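Putative hemin ABC transport system, membrane protein (PDB 5B57) probably serves as the membrane-spanning permease subunit of an ABC importer that carries heme into the cell. Local coordinates at residues A[182-187]-A[200-205]; A[312-317]-A[369-374]; A[85-90]-A[99-104]. One frame throughout, in Å; residues are numbered along the deposited sequence. Where two conformers were deposited one is given.

Contact 1 (A[182-187]-A[200-205])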
ATOM      1  N   ALA A 182      22.897   3.712   8.488  1.00 29.69           N
ATOM      2  CA  ALA A 182      23.573   2.418   8.412  1.00 35.98           C
ATOM      3  C   ALA A 182      22.984   1.399   9.393  1.00 37.58           C
ATOM      4  O   ALA A 182      22.921   0.196   9.086  1.00 33.92           O
ATOM      5  CB  ALA A 182      25.069   2.597   8.668  1.00 33.06           C
ATOM      6  N   LEU A 183      22.559   1.853  10.578  1.00 32.14           N
ATOM      7  CA  LEU A 183      21.956   0.935  11.530  1.00 33.10           C
ATOM      8  C   LEU A 183      20.630   0.404  11.000  1.00 32.35           C
ATOM      9  O   LEU A 183      20.373  -0.801  11.068  1.00 38.45           O
ATOM     10  CB  LEU A 183      21.796   1.621  12.888  1.00 32.86           C
ATOM     11  CG  LEU A 183      20.846   1.058  13.963  1.00 33.94           C
ATOM     12  CD1 LEU A 183      21.181  -0.382  14.355  1.00 35.60           C
ATOM     13  CD2 LEU A 183      20.786   1.954  15.197  1.00 33.11           C
ATOM     14  N   VAL A 184      19.801   1.279  10.414  1.00 45.69           N
ATOM     15  CA  VAL A 184      18.520   0.857   9.842  1.00 42.87           C
ATOM     16  C   VAL A 184      18.730  -0.180   8.744  1.00 42.51           C
ATOM     17  O   VAL A 184      18.007  -1.176   8.666  1.00 43.95           O
ATOM     18  CB  VAL A 184      17.732   2.078   9.329  1.00 27.58           C
ATOM     19  CG1 VAL A 184      16.502   1.634   8.543  1.00 26.99           C
ATOM     20  CG2 VAL A 184      17.292   2.905  10.479  1.00 26.92           C
ATOM     21  N   TYR A 185      19.733   0.031   7.888  1.00 42.16           N
ATOM     22  CA  TYR A 185      20.054  -0.946   6.854  1.00 43.95           C
ATOM     23  C   TYR A 185      20.396  -2.310   7.452  1.00 44.87           C
ATOM     24  O   TYR A 185      19.867  -3.335   7.018  1.00 45.28           O
ATOM     25  CB  TYR A 185      21.208  -0.440   5.993  1.00 47.60           C
ATOM     26  CG  TYR A 185      21.566  -1.408   4.888  1.00 53.21           C
ATOM     27  CD1 TYR A 185      20.874  -1.408   3.686  1.00 54.31           C
ATOM     28  CD2 TYR A 185      22.569  -2.347   5.057  1.00 57.43           C
ATOM     29  CE1 TYR A 185      21.187  -2.311   2.671  1.00 57.25           C
ATOM     30  CE2 TYR A 185      22.885  -3.253   4.051  1.00 60.21           C
ATOM     31  CZ  TYR A 185      22.188  -3.233   2.860  1.00 60.13           C
ATOM     32  OH  TYR A 185      22.487  -4.125   1.845  1.00 63.60           O
ATOM     33  N   ARG A 186      21.289  -2.349   8.445  1.00 46.64           N
ATOM     34  CA  ARG A 186      21.653  -3.640   9.029  1.00 50.21           C
ATOM     35  C   ARG A 186      20.449  -4.358   9.636  1.00 48.52           C
ATOM     36  O   ARG A 186      20.338  -5.587   9.524  1.00 49.50           O
ATOM     37  CB  ARG A 186      22.748  -3.469  10.078  1.00 54.13           C
ATOM     38  CG  ARG A 186      24.063  -4.127   9.675  1.00 58.52           C
ATOM     39  CD  ARG A 186      23.968  -5.665   9.590  1.00 62.58           C
ATOM     40  NE  ARG A 186      23.953  -6.302  10.915  1.00 66.25           N
ATOM     41  CZ  ARG A 186      25.038  -6.649  11.618  1.00 70.08           C
ATOM     42  NH1 ARG A 186      26.266  -6.436  11.151  1.00 71.82           N
ATOM     43  NH2 ARG A 186      24.894  -7.211  12.811  1.00 71.55           N
ATOM     44  N   LEU A 187      19.532  -3.615  10.278  1.00 45.84           N
ATOM     45  CA  LEU A 187      18.382  -4.252  10.929  1.00 45.30           C
ATOM     46  C   LEU A 187      17.445  -4.899   9.915  1.00 45.76           C
ATOM     47  O   LEU A 187      16.815  -5.930  10.210  1.00 46.91           O
ATOM     48  CB  LEU A 187      17.612  -3.239  11.779  1.00 42.44           C
ATOM     49  CG  LEU A 187      18.227  -2.732  13.089  1.00 43.04           C
ATOM     50  CD1 LEU A 187      17.194  -1.899  13.801  1.00 41.53           C
ATOM     51  CD2 LEU A 187      18.750  -3.840  14.016  1.00 44.94           C
ATOM     52  N   LEU A 200      11.517  -0.247   5.763  1.00 34.59           N
ATOM     53  CA  LEU A 200      10.569   0.733   6.282  1.00 34.75           C
ATOM     54  C   LEU A 200      10.224   0.435   7.732  1.00 38.14           C
ATOM     55  O   LEU A 200      10.031   1.361   8.529  1.00 41.07           O
ATOM     56  CB  LEU A 200       9.315   0.758   5.407  1.00 33.05           C
ATOM     57  CG  LEU A 200       9.516   1.376   4.024  1.00 33.03           C
ATOM     58  CD1 LEU A 200       8.203   1.368   3.245  1.00 33.31           C
ATOM     59  CD2 LEU A 200      10.113   2.801   4.139  1.00 31.75           C
ATOM     60  N   LEU A 201      10.174  -0.855   8.102  1.00 34.74           N
ATOM     61  CA  LEU A 201       9.861  -1.227   9.484  1.00 31.43           C
ATOM     62  C   LEU A 201      11.034  -0.939  10.431  1.00 31.00           C
ATOM     63  O   LEU A 201      10.837  -0.405  11.530  1.00 30.87           O
ATOM     64  CB  LEU A 201       9.444  -2.697   9.537  1.00 30.31           C
ATOM     65  CG  LEU A 201       8.094  -3.032  10.197  1.00 29.92           C
ATOM     66  CD1 LEU A 201       6.948  -2.144   9.722  1.00 29.24           C
ATOM     67  CD2 LEU A 201       7.737  -4.473   9.924  1.00 30.14           C
ATOM     68  N   ALA A 202      12.263  -1.264  10.032  1.00 30.58           N
ATOM     69  CA  ALA A 202      13.411  -0.827  10.822  1.00 30.66           C
ATOM     70  C   ALA A 202      13.409   0.682  11.002  1.00 31.32           C
ATOM     71  O   ALA A 202      13.664   1.180  12.101  1.00 31.62           O
ATOM     72  CB  ALA A 202      14.715  -1.277  10.163  1.00 31.85           C
ATOM     73  N   GLY A 203      13.145   1.421   9.925  1.00 31.65           N
ATOM     74  CA  GLY A 203      13.073   2.870  10.015  1.00 31.52           C
ATOM     75  C   GLY A 203      12.064   3.359  11.030  1.00 31.42           C
ATOM     76  O   GLY A 203      12.374   4.214  11.858  1.00 32.33           O
ATOM     77  N   ILE A 204      10.844   2.820  10.994  1.00 32.05           N
ATOM     78  CA  ILE A 204       9.853   3.207  12.005  1.00 32.61           C
ATOM     79  C   ILE A 204      10.402   2.974  13.409  1.00 33.00           C
ATOM     80  O   ILE A 204      10.236   3.809  14.309  1.00 32.09           O
ATOM     81  CB  ILE A 204       8.527   2.444  11.812  1.00 34.80           C
ATOM     82  CG1 ILE A 204       7.973   2.572  10.390  1.00 35.81           C
ATOM     83  CG2 ILE A 204       7.521   2.928  12.857  1.00 36.52           C
ATOM     84  CD1 ILE A 204       8.063   3.968   9.823  1.00 39.51           C
ATOM     85  N   ALA A 205      11.056   1.831  13.620  1.00 34.59           N
ATOM     86  CA  ALA A 205      11.513   1.499  14.960  1.00 33.99           C
ATOM     87  C   ALA A 205      12.734   2.323  15.343  1.00 35.19           C
ATOM     88  O   ALA A 205      12.805   2.829  16.472  1.00 38.20           O
ATOM     89  CB  ALA A 205      11.787  -0.002  15.064  1.00 33.44           C
TER

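Contact 2 (A[312-317]-A[369-374])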
ATOM      1  N   GLY A 312      12.138  16.942  -2.468  1.00 24.34           N
ATOM      2  CA  GLY A 312      12.411  15.627  -3.039  1.00 23.09           C
ATOM      3  C   GLY A 312      11.169  14.823  -3.412  1.00 24.14           C
ATOM      4  O   GLY A 312      11.301  13.786  -4.076  1.00 23.02           O
ATOM      5  N   LEU A 313       9.975  15.251  -2.973  1.00 24.89           N
ATOM      6  CA  LEU A 313       8.713  14.692  -3.450  1.00 23.24           C
ATOM      7  C   LEU A 313       8.213  15.467  -4.663  1.00 23.50           C
ATOM      8  O   LEU A 313       7.974  14.879  -5.720  1.00 25.37           O
ATOM      9  CB  LEU A 313       7.674  14.717  -2.330  1.00 23.03           C
ATOM     10  CG  LEU A 313       7.147  13.429  -1.686  1.00 24.74           C
ATOM     11  CD1 LEU A 313       8.235  12.616  -1.023  1.00 24.49           C
ATOM     12  CD2 LEU A 313       6.095  13.767  -0.651  1.00 25.12           C
ATOM     13  N   VAL A 314       8.112  16.793  -4.532  1.00 23.14           N
ATOM     14  CA  VAL A 314       7.559  17.653  -5.584  1.00 23.46           C
ATOM     15  C   VAL A 314       8.397  17.591  -6.863  1.00 25.53           C
ATOM     16  O   VAL A 314       7.879  17.353  -7.954  1.00 27.84           O
ATOM     17  CB  VAL A 314       7.449  19.106  -5.082  1.00 21.53           C
ATOM     18  CG1 VAL A 314       7.104  20.043  -6.238  1.00 19.80           C
ATOM     19  CG2 VAL A 314       6.438  19.215  -3.963  1.00 20.59           C
ATOM     20  N   ALA A 315       9.682  17.880  -6.768  1.00 25.16           N
ATOM     21  CA  ALA A 315      10.429  18.077  -8.003  1.00 25.12           C
ATOM     22  C   ALA A 315      10.413  16.842  -8.893  1.00 26.12           C
ATOM     23  O   ALA A 315       9.980  16.964 -10.047  1.00 28.54           O
ATOM     24  CB  ALA A 315      11.840  18.575  -7.694  1.00 25.13           C
ATOM     25  N   PRO A 316      10.784  15.638  -8.447  1.00 25.79           N
ATOM     26  CA  PRO A 316      10.797  14.514  -9.398  1.00 27.03           C
ATOM     27  C   PRO A 316       9.426  14.138  -9.893  1.00 30.67           C
ATOM     28  O   PRO A 316       9.331  13.362 -10.856  1.00 33.46           O
ATOM     29  CB  PRO A 316      11.434  13.370  -8.603  1.00 27.08           C
ATOM     30  CG  PRO A 316      11.189  13.701  -7.233  1.00 27.47           C
ATOM     31  CD  PRO A 316      11.102  15.191  -7.085  1.00 25.32           C
ATOM     32  N   HIS A 317       8.365  14.674  -9.289  1.00 31.82           N
ATOM     33  CA  HIS A 317       7.016  14.391  -9.754  1.00 32.28           C
ATOM     34  C   HIS A 317       6.580  15.297 -10.893  1.00 33.25           C
ATOM     35  O   HIS A 317       5.844  14.853 -11.772  1.00 36.00           O
ATOM     36  CB  HIS A 317       6.010  14.511  -8.613  1.00 33.18           C
ATOM     37  CG  HIS A 317       4.685  13.889  -8.929  1.00 36.54           C
ATOM     38  ND1 HIS A 317       4.459  12.529  -8.847  1.00 36.48           N
ATOM     39  CD2 HIS A 317       3.529  14.436  -9.374  1.00 37.41           C
ATOM     40  CE1 HIS A 317       3.214  12.270  -9.202  1.00 35.91           C
ATOM     41  NE2 HIS A 317       2.631  13.409  -9.532  1.00 37.35           N
ATOM     42  N   ALA A 369       1.982  21.980   0.314  1.00 26.61           N
ATOM     43  CA  ALA A 369       0.539  21.999   0.536  1.00 27.57           C
ATOM     44  C   ALA A 369      -0.221  22.147  -0.784  1.00 28.43           C
ATOM     45  O   ALA A 369      -1.034  21.261  -1.115  1.00 26.23           O
ATOM     46  CB  ALA A 369       0.189  23.060   1.581  1.00 29.46           C
ATOM     47  N   PRO A 370       0.024  23.181  -1.614  1.00 30.06           N
ATOM     48  CA  PRO A 370      -0.645  23.230  -2.934  1.00 30.16           C
ATOM     49  C   PRO A 370      -0.325  22.056  -3.854  1.00 33.13           C
ATOM     50  O   PRO A 370      -1.198  21.640  -4.627  1.00 35.07           O
ATOM     51  CB  PRO A 370      -0.136  24.546  -3.538  1.00 28.44           C
ATOM     52  CG  PRO A 370       1.163  24.780  -2.851  1.00 27.58           C
ATOM     53  CD  PRO A 370       0.929  24.325  -1.429  1.00 28.21           C
ATOM     54  N   PHE A 371       0.888  21.498  -3.800  1.00 48.41           N
ATOM     55  CA  PHE A 371       1.200  20.319  -4.605  1.00 37.20           C
ATOM     56  C   PHE A 371       0.288  19.147  -4.269  1.00 42.28           C
ATOM     57  O   PHE A 371      -0.223  18.469  -5.165  1.00 37.30           O
ATOM     58  CB  PHE A 371       2.646  19.900  -4.406  1.00 43.59           C
ATOM     59  CG  PHE A 371       2.986  18.600  -5.086  1.00 44.42           C
ATOM     60  CD1 PHE A 371       3.230  18.568  -6.450  1.00 46.93           C
ATOM     61  CD2 PHE A 371       3.049  17.409  -4.374  1.00 42.76           C
ATOM     62  CE1 PHE A 371       3.536  17.377  -7.091  1.00 47.04           C
ATOM     63  CE2 PHE A 371       3.355  16.213  -5.013  1.00 43.00           C
ATOM     64  CZ  PHE A 371       3.596  16.195  -6.368  1.00 44.76           C
ATOM     65  N   PHE A 372       0.122  18.851  -2.978  1.00 41.65           N
ATOM     66  CA  PHE A 372      -0.745  17.739  -2.593  1.00 41.29           C
ATOM     67  C   PHE A 372      -2.218  18.093  -2.747  1.00 42.92           C
ATOM     68  O   PHE A 372      -3.038  17.211  -2.995  1.00 35.64           O
ATOM     69  CB  PHE A 372      -0.440  17.294  -1.161  1.00 39.32           C
ATOM     70  CG  PHE A 372       0.670  16.300  -1.071  1.00 37.76           C
ATOM     71  CD1 PHE A 372       1.989  16.719  -1.035  1.00 37.60           C
ATOM     72  CD2 PHE A 372       0.394  14.946  -1.055  1.00 37.04           C
ATOM     73  CE1 PHE A 372       3.017  15.808  -0.978  1.00 37.16           C
ATOM     74  CE2 PHE A 372       1.413  14.033  -0.991  1.00 36.78           C
ATOM     75  CZ  PHE A 372       2.733  14.470  -0.958  1.00 36.53           C
ATOM     76  N   LEU A 373      -2.577  19.368  -2.611  1.00 46.16           N
ATOM     77  CA  LEU A 373      -3.937  19.781  -2.940  1.00 50.54           C
ATOM     78  C   LEU A 373      -4.220  19.605  -4.429  1.00 55.09           C
ATOM     79  O   LEU A 373      -5.344  19.253  -4.801  1.00 60.77           O
ATOM     80  CB  LEU A 373      -4.159  21.229  -2.523  1.00 53.28           C
ATOM     81  CG  LEU A 373      -5.281  21.499  -1.531  1.00 56.93           C
ATOM     82  CD1 LEU A 373      -5.208  20.496  -0.403  1.00 54.47           C
ATOM     83  CD2 LEU A 373      -5.109  22.923  -1.010  1.00 60.93           C
ATOM     84  N   ALA A 374      -3.219  19.849  -5.295  1.00 53.99           N
ATOM     85  CA  ALA A 374      -3.356  19.556  -6.725  1.00 55.36           C
ATOM     86  C   ALA A 374      -3.506  18.054  -7.005  1.00 52.76           C
ATOM     87  O   ALA A 374      -4.378  17.648  -7.787  1.00 44.45           O
ATOM     88  CB  ALA A 374      -2.158  20.110  -7.490  1.00 43.14           C
TER

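Contact 3 (A[85-90]-A[99-104]). With DMU (decyl-beta-D-maltopyranoside), chain E.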
ATOM      1  N   ALA A  85      30.219  44.325 -11.832  1.00 54.33           N
ATOM      2  CA  ALA A  85      31.451  45.089 -11.606  1.00 50.16           C
ATOM      3  C   ALA A  85      32.175  44.672 -10.324  1.00 52.97           C
ATOM      4  O   ALA A  85      33.393  44.482 -10.337  1.00 53.15           O
ATOM      5  CB  ALA A  85      31.139  46.580 -11.567  1.00 51.29           C
ATOM      6  N   ALA A  86      31.442  44.517  -9.210  1.00 52.35           N
ATOM      7  CA  ALA A  86      32.073  44.185  -7.932  1.00 47.95           C
ATOM      8  C   ALA A  86      32.723  42.806  -7.969  1.00 49.14           C
ATOM      9  O   ALA A  86      33.876  42.643  -7.556  1.00 48.89           O
ATOM     10  CB  ALA A  86      31.047  44.255  -6.798  1.00 47.27           C
ATOM     11  N   LEU A  87      31.998  41.796  -8.451  1.00 49.52           N
ATOM     12  CA  LEU A  87      32.541  40.439  -8.477  1.00 48.93           C
ATOM     13  C   LEU A  87      33.663  40.278  -9.478  1.00 48.72           C
ATOM     14  O   LEU A  87      34.426  39.316  -9.385  1.00 47.74           O
ATOM     15  CB  LEU A  87      31.452  39.416  -8.801  1.00 48.78           C
ATOM     16  CG  LEU A  87      30.575  38.951  -7.635  1.00 48.25           C
ATOM     17  CD1 LEU A  87      29.740  37.814  -8.134  1.00 42.33           C
ATOM     18  CD2 LEU A  87      31.418  38.535  -6.429  1.00 42.67           C
ATOM     19  N   SER A  88      33.773  41.189 -10.436  1.00 50.59           N
ATOM     20  CA  SER A  88      34.787  41.119 -11.474  1.00 51.98           C
ATOM     21  C   SER A  88      36.040  41.906 -11.151  1.00 52.75           C
ATOM     22  O   SER A  88      36.902  42.045 -12.022  1.00 54.16           O
ATOM     23  CB  SER A  88      34.222  41.638 -12.786  1.00 54.64           C
ATOM     24  OG  SER A  88      32.828  41.796 -12.687  1.00 57.79           O
ATOM     25  N   GLY A  89      36.149  42.478  -9.954  1.00 53.34           N
ATOM     26  CA  GLY A  89      37.388  43.079  -9.506  1.00 52.47           C
ATOM     27  C   GLY A  89      37.471  44.586  -9.513  1.00 52.75           C
ATOM     28  O   GLY A  89      38.557  45.120  -9.264  1.00 54.52           O
ATOM     29  N   ASP A  90      36.386  45.289  -9.784  1.00 51.01           N
ATOM     30  CA  ASP A  90      36.371  46.743  -9.767  1.00 52.15           C
ATOM     31  C   ASP A  90      36.923  47.255  -8.437  1.00 52.16           C
ATOM     32  O   ASP A  90      36.300  47.019  -7.388  1.00 59.11           O
ATOM     33  CB  ASP A  90      34.931  47.211  -9.987  1.00 52.14           C
ATOM     34  CG  ASP A  90      34.770  48.716 -10.019  1.00 56.49           C
ATOM     35  OD1 ASP A  90      35.738  49.481  -9.773  1.00 57.19           O
ATOM     36  OD2 ASP A  90      33.616  49.129 -10.286  1.00 56.40           O
ATOM     37  N   VAL A  99      30.536  41.495   0.448  1.00 51.60           N
ATOM     38  CA  VAL A  99      29.166  41.108   0.773  1.00 48.73           C
ATOM     39  C   VAL A  99      28.651  40.049  -0.204  1.00 48.16           C
ATOM     40  O   VAL A  99      27.968  39.099   0.195  1.00 47.92           O
ATOM     41  CB  VAL A  99      28.248  42.349   0.799  1.00 47.39           C
ATOM     42  CG1 VAL A  99      26.787  41.928   0.784  1.00 45.47           C
ATOM     43  CG2 VAL A  99      28.545  43.220   2.015  1.00 47.22           C
ATOM     44  N   LEU A 100      28.974  40.178  -1.491  1.00 48.49           N
ATOM     45  CA  LEU A 100      28.486  39.195  -2.458  1.00 47.21           C
ATOM     46  C   LEU A 100      29.258  37.883  -2.378  1.00 47.28           C
ATOM     47  O   LEU A 100      28.658  36.816  -2.253  1.00 47.64           O
ATOM     48  CB  LEU A 100      28.552  39.754  -3.878  1.00 46.92           C
ATOM     49  CG  LEU A 100      27.632  40.938  -4.175  1.00 47.83           C
ATOM     50  CD1 LEU A 100      27.668  41.303  -5.651  1.00 49.67           C
ATOM     51  CD2 LEU A 100      26.230  40.615  -3.748  1.00 47.24           C
ATOM     52  N   LEU A 101      30.585  37.926  -2.465  1.00 48.59           N
ATOM     53  CA  LEU A 101      31.330  36.675  -2.519  1.00 48.97           C
ATOM     54  C   LEU A 101      31.424  35.976  -1.166  1.00 49.94           C
ATOM     55  O   LEU A 101      31.737  34.783  -1.128  1.00 50.49           O
ATOM     56  CB  LEU A 101      32.737  36.909  -3.067  1.00 48.93           C
ATOM     57  CG  LEU A 101      33.309  35.639  -3.695  1.00 48.15           C
ATOM     58  CD1 LEU A 101      33.370  35.778  -5.205  1.00 48.49           C
ATOM     59  CD2 LEU A 101      34.666  35.317  -3.123  1.00 48.21           C
ATOM     60  N   ASP A 102      31.160  36.667  -0.058  1.00 48.80           N
ATOM     61  CA  ASP A 102      31.320  36.061   1.262  1.00 48.89           C
ATOM     62  C   ASP A 102      30.023  35.818   2.023  1.00 44.90           C
ATOM     63  O   ASP A 102      29.965  34.882   2.811  1.00 44.22           O
ATOM     64  CB  ASP A 102      32.227  36.919   2.148  1.00 53.80           C
ATOM     65  CG  ASP A 102      33.668  36.731   1.836  1.00 54.27           C
ATOM     66  OD1 ASP A 102      33.963  35.816   1.033  1.00 53.93           O
ATOM     67  OD2 ASP A 102      34.495  37.487   2.404  1.00 56.16           O
ATOM     68  N   ILE A 103      28.999  36.641   1.828  1.00 43.28           N
ATOM     69  CA  ILE A 103      27.761  36.536   2.574  1.00 42.28           C
ATOM     70  C   ILE A 103      26.616  36.053   1.687  1.00 41.42           C
ATOM     71  O   ILE A 103      25.756  35.300   2.133  1.00 42.22           O
ATOM     72  CB  ILE A 103      27.401  37.883   3.237  1.00 43.76           C
ATOM     73  CG1 ILE A 103      28.651  38.599   3.756  1.00 44.09           C
ATOM     74  CG2 ILE A 103      26.367  37.682   4.320  1.00 37.41           C
ATOM     75  CD1 ILE A 103      29.365  37.892   4.895  1.00 38.08           C
ATOM     76  N   ARG A 104      26.572  36.505   0.437  1.00 40.47           N
ATOM     77  CA  ARG A 104      25.461  36.090  -0.403  0.55 37.18           C
ATOM     78  C   ARG A 104      25.724  34.738  -1.067  1.00 36.35           C
ATOM     79  O   ARG A 104      24.928  33.806  -0.856  1.00 48.62           O
ATOM     80  CB  ARG A 104      25.130  37.159  -1.453  0.55 41.88           C
ATOM     81  CG  ARG A 104      23.623  37.459  -1.514  0.55 42.01           C
ATOM     82  CD  ARG A 104      22.766  36.211  -1.324  0.55 37.15           C
ATOM     83  NE  ARG A 104      21.493  36.284  -2.043  0.55 42.99           N
ATOM     84  CZ  ARG A 104      20.300  36.189  -1.465  0.55 42.92           C
ATOM     85  NH1 ARG A 104      20.213  36.023  -0.155  0.55 42.07           N
ATOM     86  NH2 ARG A 104      19.191  36.250  -2.194  0.55 37.14           N
TER
HETATM   87  C1  DMU E 401      36.007  26.102  -2.048  1.00 78.93           C
HETATM   88  C2  DMU E 401      36.320  27.290  -1.177  1.00 79.94           C
HETATM   89  C3  DMU E 401      36.356  28.566  -2.027  1.00 80.33           C
HETATM   90  C4  DMU E 401      35.056  28.709  -2.872  1.00 79.47           C
HETATM   91  O5  DMU E 401      34.820  27.490  -3.621  1.00 78.30           O
HETATM   92  C6  DMU E 401      34.685  26.343  -2.750  1.00 78.43           C
HETATM   93  O7  DMU E 401      36.511  29.700  -1.172  1.00 81.22           O
HETATM   94  O16 DMU E 401      34.345  25.184  -3.509  1.00 78.79           O
HETATM   95  C18 DMU E 401      32.972  24.829  -3.333  1.00 78.72           C
HETATM   96  C19 DMU E 401      32.283  24.844  -4.685  1.00 79.21           C
HETATM   97  C22 DMU E 401      30.783  24.677  -4.532  1.00 79.32           C
HETATM   98  C25 DMU E 401      30.145  24.255  -5.855  1.00 78.67           C
HETATM   99  C28 DMU E 401      29.196  23.072  -5.656  1.00 77.57           C
HETATM  100  C31 DMU E 401      29.451  21.964  -6.688  1.00 76.49           C
HETATM  101  C34 DMU E 401      28.134  21.483  -7.315  1.00 77.25           C
HETATM  102  C37 DMU E 401      28.216  20.005  -7.735  1.00 76.88           C
HETATM  103  C40 DMU E 401      26.813  19.389  -7.900  1.00 77.45           C
HETATM  104  C43 DMU E 401      26.328  19.501  -9.334  1.00 78.58           C
HETATM  105  O49 DMU E 401      35.928  24.912  -1.248  1.00 79.62           O
HETATM  106  O55 DMU E 401      37.576  27.100  -0.509  1.00 80.51           O
HETATM  107  C57 DMU E 401      35.135  29.896  -3.845  1.00 79.50           C
HETATM  108  O61 DMU E 401      34.999  31.127  -3.115  1.00 79.73           O
HETATM  109  C5  DMU E 401      38.687  30.455  -0.358  1.00 80.52           C
HETATM  110  C7  DMU E 401      38.249  31.049   0.979  1.00 81.01           C
HETATM  111  C8  DMU E 401      37.599  32.420   0.790  1.00 82.40           C
HETATM  112  C9  DMU E 401      36.523  32.365  -0.275  1.00 82.07           C
HETATM  113  O1  DMU E 401      37.100  31.939  -1.514  1.00 81.23           O
HETATM  114  C10 DMU E 401      37.590  30.590  -1.443  1.00 81.07           C
HETATM  115  O2  DMU E 401      37.017  32.856   2.035  1.00 82.78           O
HETATM  116  O3  DMU E 401      39.025  29.066  -0.172  1.00 79.92           O
HETATM  117  O4  DMU E 401      39.397  31.184   1.831  1.00 80.75           O
HETATM  118  C11 DMU E 401      35.886  33.729  -0.456  1.00 81.47           C
HETATM  119  O6  DMU E 401      36.592  34.697   0.350  1.00 80.88           O

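Contact 1 (A[182-187]-A[200-205])
V184 and L187, one turn apart on helix 168-188, meet A202 and G203 of helix 196-220 through van der Waals contacts. The two segments approach to 8.4 Å between axes, and their N-to-C directions make an angle of 131°. No hydrogen bond passes between them, which suits neighbouring membrane helices whose backbone groups are largely paired within their own turns, as in the bond from I204 N to L200 O.

Between side chains, the CB methyl of A202 is the centre of the contact. V184 CG1 lies 3.8 Å from A202 CB, and L187 CB reaches the same methyl at 3.9 Å, so the alanine is met by residues of two successive turns. The small methyl lets both of them come close, the longer leucine coming nearest through its CB. In V184, CG1 stands opposite the backbone N (chi1 171°), and this rotation turns that branch, rather than CG2, against the partner helix.

The remaining contacts join side chain to backbone. The carbonyl O of V184 lies 3.6 Å from A202 CB, a van der Waals contact beside the meeting of the methyls. V184 CG1 also comes to 3.6 Å from the N of G203, the residue after A202, which presents its main chain to this methyl.

I206, further along helix 196-220, continues the packing against L183, V184 and L187. Helix 196-220 also faces the second subunit: A202 packs on L376 of that subunit, while I204 and A205 rest on its F372. The contact thus joins helix 168-188 to a helix that also packs at the dimer interface, with A202 serving both.

Contact 2 (A[312-317]-A[369-374])
F371 sets its ring against helix 311-323, with V314 on one face and H317 at its outer edge. With CG opposite the backbone N (chi1 173°), the ring projects from helix 360-378 toward its partner. V314 CG2 sits over one face in a CH-pi contact, 4.0 Å from the ring centroid and 26° off the normal. Its nearest ring atom is F371 CG, at 3.7 Å, so the methyl lies toward the side where the ring joins its own chain. At the far end, H317 CD2 approaches F371 CZ to 3.5 Å, near the phenyl plane. The two rings are almost perpendicular, at 84°, but meet obliquely. Histidine can offer carbon to the phenylalanine while its ND1 is hydrogen-bonded to R320.

The next residue, F372, works by its rim. L313 CD2 lies in the plane of the ring at the edge, 3.4 Å from F372 CZ, and the two side chains cross at about a right angle. F371 CE2 lies above one face of the F372 ring, toward its rim. F372 also packs on I204 of the second subunit. Large rings suit these positions because the axes of the segments are 10.7 Å apart, a wide spacing for helices. Helix 360-378 is the last helix of the FecCD fold and, as in the vitamin B12 importer BtuCD, takes part in the permease dimer interface.

Contact 3 (A[85-90]-A[99-104])
L87 and L101 bring their branched ends together just before the Schellman motif that ends helix 80-87. The two side chains pass at a slant, with L87 CD2 3.6 Å from L101 CD1. L87 leaves its backbone more alongside the partner than at it; the end of the chain makes the approach, since CG lies opposite the carbonyl carbon (chi1 -83°) and one branch is carried across. The same CD2 methyl also touches the stem of L100, whose CB is 4.0 Å away. One leucine branch thus rests on two consecutive residues of helix 94-128, and flexible, purely apolar leucines suit a contact made without any hydrogen bond between the segments.

The two backbones depart from a regular helix in different ways. On one side G89 adopts a phi of 104°, where a CB would be jammed against the preceding carbonyl O, so glycine is the natural residue to end the helix. D90 N then bonds back to A85 O, and a weaker bond joins G89 N to A86 O. On the other side V99 O accepts from both I103 N and R104 N, the mark of a pi-type turn. Beyond the segments, L101 O accepts a hydrogen bond from W242 NE1.

L101 forks between two partners. While its CD1 meets L87, its CD2 packs against C11 of the bound detergent, decyl-beta-D-maltopyranoside. The neighbouring D102 holds the same sugar arm by its polar end: detergent O6 donates a hydrogen bond to D102 OD1 at 2.9 Å.

Overall arrangement
Along the chain the order is contact 3, contact 1, contact 2, in series within the FecCD-type permease and on six different helices. Contacts 1 and 3 lie on opposite sides of the chain's centre, with centres 46 Å apart; contacts 2 and 3 are 35 Å apart, and contacts 1 and 2 are 26 Å apart, centre to centre. No two contacts touch within the chain. Across the dimer, however, 200-205 of one subunit packs against 369-374 of the other, so contacts 1 and 2 both border the subunit interface. Contact 3 touches no other protein chain and instead meets detergent at a distant end of the all-helical permease.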